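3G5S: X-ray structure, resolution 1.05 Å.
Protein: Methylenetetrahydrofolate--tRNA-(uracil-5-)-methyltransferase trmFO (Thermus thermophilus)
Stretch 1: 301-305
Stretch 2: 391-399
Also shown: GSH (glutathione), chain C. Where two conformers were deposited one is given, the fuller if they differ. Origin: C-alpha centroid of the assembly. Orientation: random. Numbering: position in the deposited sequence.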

# COMPACT_ATOMS: atom_id res chain seq x y z
N ILE A 301 4.10 -10.23 -11.48
CA ILE A 301 4.10 -9.87 -10.07
C ILE A 301 3.61 -8.44 -9.95
O ILE A 301 4.23 -7.53 -10.49
CB ILE A 301 5.50 -10.00 -9.46
CG1 ILE A 301 5.96 -11.46 -9.49
CG2 ILE A 301 5.52 -9.46 -8.04
CD1 ILE A 301 7.42 -11.64 -9.82
N VAL A 302 2.50 -8.26 -9.24
CA VAL A 302 1.92 -6.93 -9.08
C VAL A 302 2.28 -6.27 -7.75
O VAL A 302 2.18 -5.06 -7.63
CB VAL A 302 0.39 -6.94 -9.29
CG1 VAL A 302 0.04 -7.32 -10.72
CG2 VAL A 302 -0.29 -7.87 -8.30
N ARG A 303 2.71 -7.05 -6.77
CA ARG A 303 3.15 -6.48 -5.50
C ARG A 303 4.26 -7.37 -4.97
O ARG A 303 4.05 -8.56 -4.74
CB ARG A 303 1.98 -6.42 -4.50
CG ARG A 303 2.28 -5.64 -3.24
CD ARG A 303 2.97 -6.48 -2.13
NE ARG A 303 2.79 -5.79 -0.86
CZ ARG A 303 3.67 -4.97 -0.29
NH1 ARG A 303 4.88 -4.79 -0.81
NH2 ARG A 303 3.33 -4.36 0.85
N TYR A 304 5.46 -6.81 -4.82
CA TYR A 304 6.61 -7.59 -4.37
C TYR A 304 6.62 -7.76 -2.85
O TYR A 304 6.10 -6.93 -2.11
CB TYR A 304 7.91 -6.95 -4.85
CG TYR A 304 8.18 -7.22 -6.31
CD1 TYR A 304 8.82 -8.39 -6.70
CD2 TYR A 304 7.79 -6.33 -7.30
CE1 TYR A 304 9.08 -8.67 -8.01
CE2 TYR A 304 8.05 -6.60 -8.64
CZ TYR A 304 8.69 -7.77 -8.98
OH TYR A 304 8.95 -8.06 -10.30
N GLY A 305 7.22 -8.85 -2.38
CA GLY A 305 7.32 -9.09 -0.95
C GLY A 305 8.29 -8.14 -0.27
O GLY A 305 9.26 -7.70 -0.89
N GLN A 391 -1.88 -7.37 4.69
CA GLN A 391 -0.61 -6.68 4.47
C GLN A 391 -0.85 -5.38 3.68
O GLN A 391 -1.87 -5.25 3.00
CB GLN A 391 0.35 -7.57 3.66
CG GLN A 391 0.79 -8.85 4.35
CD GLN A 391 1.60 -8.59 5.60
OE1 GLN A 391 2.58 -7.84 5.59
NE2 GLN A 391 1.18 -9.19 6.70
N PRO A 392 0.10 -4.43 3.73
CA PRO A 392 -0.11 -3.17 3.02
C PRO A 392 -0.06 -3.30 1.50
O PRO A 392 0.51 -4.24 0.95
CB PRO A 392 1.05 -2.29 3.49
CG PRO A 392 1.51 -2.93 4.81
CD PRO A 392 1.30 -4.40 4.58
N MSE A 393 -0.64 -2.31 0.83
CA MSE A 393 -0.76 -2.32 -0.63
C MSE A 393 -0.23 -1.03 -1.24
O MSE A 393 -0.47 0.06 -0.73
CB MSE A 393 -2.23 -2.51 -1.00
CG MSE A 393 -2.49 -2.63 -2.50
SE MSE A 393 -1.40 -3.99 -3.37
CE MSE A 393 -1.80 -5.47 -2.19
N TYR A 394 0.49 -1.18 -2.36
CA TYR A 394 0.87 -0.04 -3.18
C TYR A 394 0.16 -0.10 -4.53
O TYR A 394 -0.46 -1.11 -4.88
CB TYR A 394 2.38 0.10 -3.31
CG TYR A 394 3.16 -1.04 -3.95
CD1 TYR A 394 4.00 -1.84 -3.19
CD2 TYR A 394 3.12 -1.26 -5.32
CE1 TYR A 394 4.76 -2.84 -3.77
CE2 TYR A 394 3.87 -2.28 -5.91
CZ TYR A 394 4.69 -3.06 -5.13
OH TYR A 394 5.46 -4.06 -5.69
N ALA A 395 0.22 1.00 -5.29
CA ALA A 395 -0.48 1.09 -6.56
C ALA A 395 0.06 0.07 -7.57
O ALA A 395 1.26 -0.05 -7.75
CB ALA A 395 -0.35 2.48 -7.13
N ASN A 396 -0.85 -0.64 -8.22
CA ASN A 396 -0.49 -1.62 -9.24
C ASN A 396 -1.71 -1.90 -10.10
O ASN A 396 -2.85 -1.62 -9.70
CB ASN A 396 0.05 -2.91 -8.61
CG ASN A 396 -1.00 -3.66 -7.83
OD1 ASN A 396 -1.15 -3.46 -6.61
ND2 ASN A 396 -1.75 -4.51 -8.50
N TRP A 397 -1.48 -2.45 -11.29
CA TRP A 397 -2.56 -2.66 -12.24
C TRP A 397 -3.56 -3.74 -11.84
O TRP A 397 -4.65 -3.81 -12.40
CB TRP A 397 -2.01 -2.94 -13.63
CG TRP A 397 -1.33 -1.76 -14.25
CD1 TRP A 397 -0.03 -1.70 -14.68
CD2 TRP A 397 -1.92 -0.49 -14.57
NE1 TRP A 397 0.23 -0.47 -15.23
CE2 TRP A 397 -0.91 0.29 -15.18
CE3 TRP A 397 -3.19 0.07 -14.39
CZ2 TRP A 397 -1.14 1.60 -15.61
CZ3 TRP A 397 -3.42 1.37 -14.82
CH2 TRP A 397 -2.40 2.12 -15.42
N GLY A 398 -3.22 -4.59 -10.87
CA GLY A 398 -4.18 -5.58 -10.39
C GLY A 398 -5.38 -4.99 -9.66
O GLY A 398 -6.39 -5.67 -9.48
N LEU A 399 -5.27 -3.73 -9.24
CA LEU A 399 -6.30 -3.08 -8.43
C LEU A 399 -7.51 -2.60 -9.22
O LEU A 399 -8.55 -2.33 -8.64
CB LEU A 399 -5.70 -1.88 -7.70
CG LEU A 399 -4.61 -2.20 -6.69
CD1 LEU A 399 -3.99 -0.93 -6.17
CD2 LEU A 399 -5.14 -3.05 -5.53
N1 GSH C . 1.98 -8.24 9.29
CA1 GSH C . 0.76 -8.73 9.91
C1 GSH C . 0.94 -9.06 11.38
O11 GSH C . 2.16 -8.75 11.99
O12 GSH C . -0.01 -9.31 12.04
CB1 GSH C . 0.08 -9.85 9.13
CG1 GSH C . 0.58 -11.27 9.35
CD1 GSH C . 1.96 -11.64 8.81
OE1 GSH C . 2.74 -10.83 8.42
N2 GSH C . 2.29 -13.04 8.77
CA2 GSH C . 3.51 -13.49 8.19
C2 GSH C . 3.30 -14.14 6.83
O2 GSH C . 3.00 -15.29 6.76
CB2 GSH C . 4.18 -14.42 9.19
SG2 GSH C . 5.86 -14.95 8.81
N3 GSH C . 3.91 -13.49 5.68
CA3 GSH C . 3.90 -14.16 4.40
C3 GSH C . 2.55 -14.13 3.70
O31 GSH C . 2.17 -15.03 3.02
O32 GSH C . 1.67 -13.15 4.11
O HOH W 1 0.45 -7.10 0.32

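Where a chain corner meets a loop without shared sheet pairing, side chains must often satisfy the backbone, and the contact between residues 301-305 and 391-399 of trmFO illustrates the principle. The chain turns a corner at Val302, where Val302 CA lies 5.8 Å from Asn396 CA, and no backbone-to-backbone hydrogen bond joins the two stretches. Instead, Arg303 and Tyr394 each reach across to a main-chain group. The carbonyl of Pro392 is the busiest acceptor: Arg303 NH2 donates to Pro392 O at 2.8 Å, near the plane of the guanidinium, while Arg303 NE makes only a weak bond to Pro392 O at 3.3 Å. A water bridges the same two atoms, accepting from Arg303 NE and donating to Pro392 O, both at 2.9 Å, so the one N-H of NE is shared between the water and the carbonyl. Arg303 NH1 turns back to its own stretch, donating to Tyr304 O at 2.8 Å. With the side chain now coming from the other stretch, Tyr394 OH accepts from Tyr304 N at 2.9 Å and a nearly straight 167°. Both amide and carbonyl of Tyr304 are thus satisfied by side chains. Apolar packing supports this polar network: Arg303 CG sits over the face of the Tyr394 ring in a CH-pi contact, and lies 4.0 Å from SE of the selenomethionine Met393. At the corner itself, Val302 O comes within 3.2 Å of Asn396 CB, a close contact with no hydrogen bond between these two atoms.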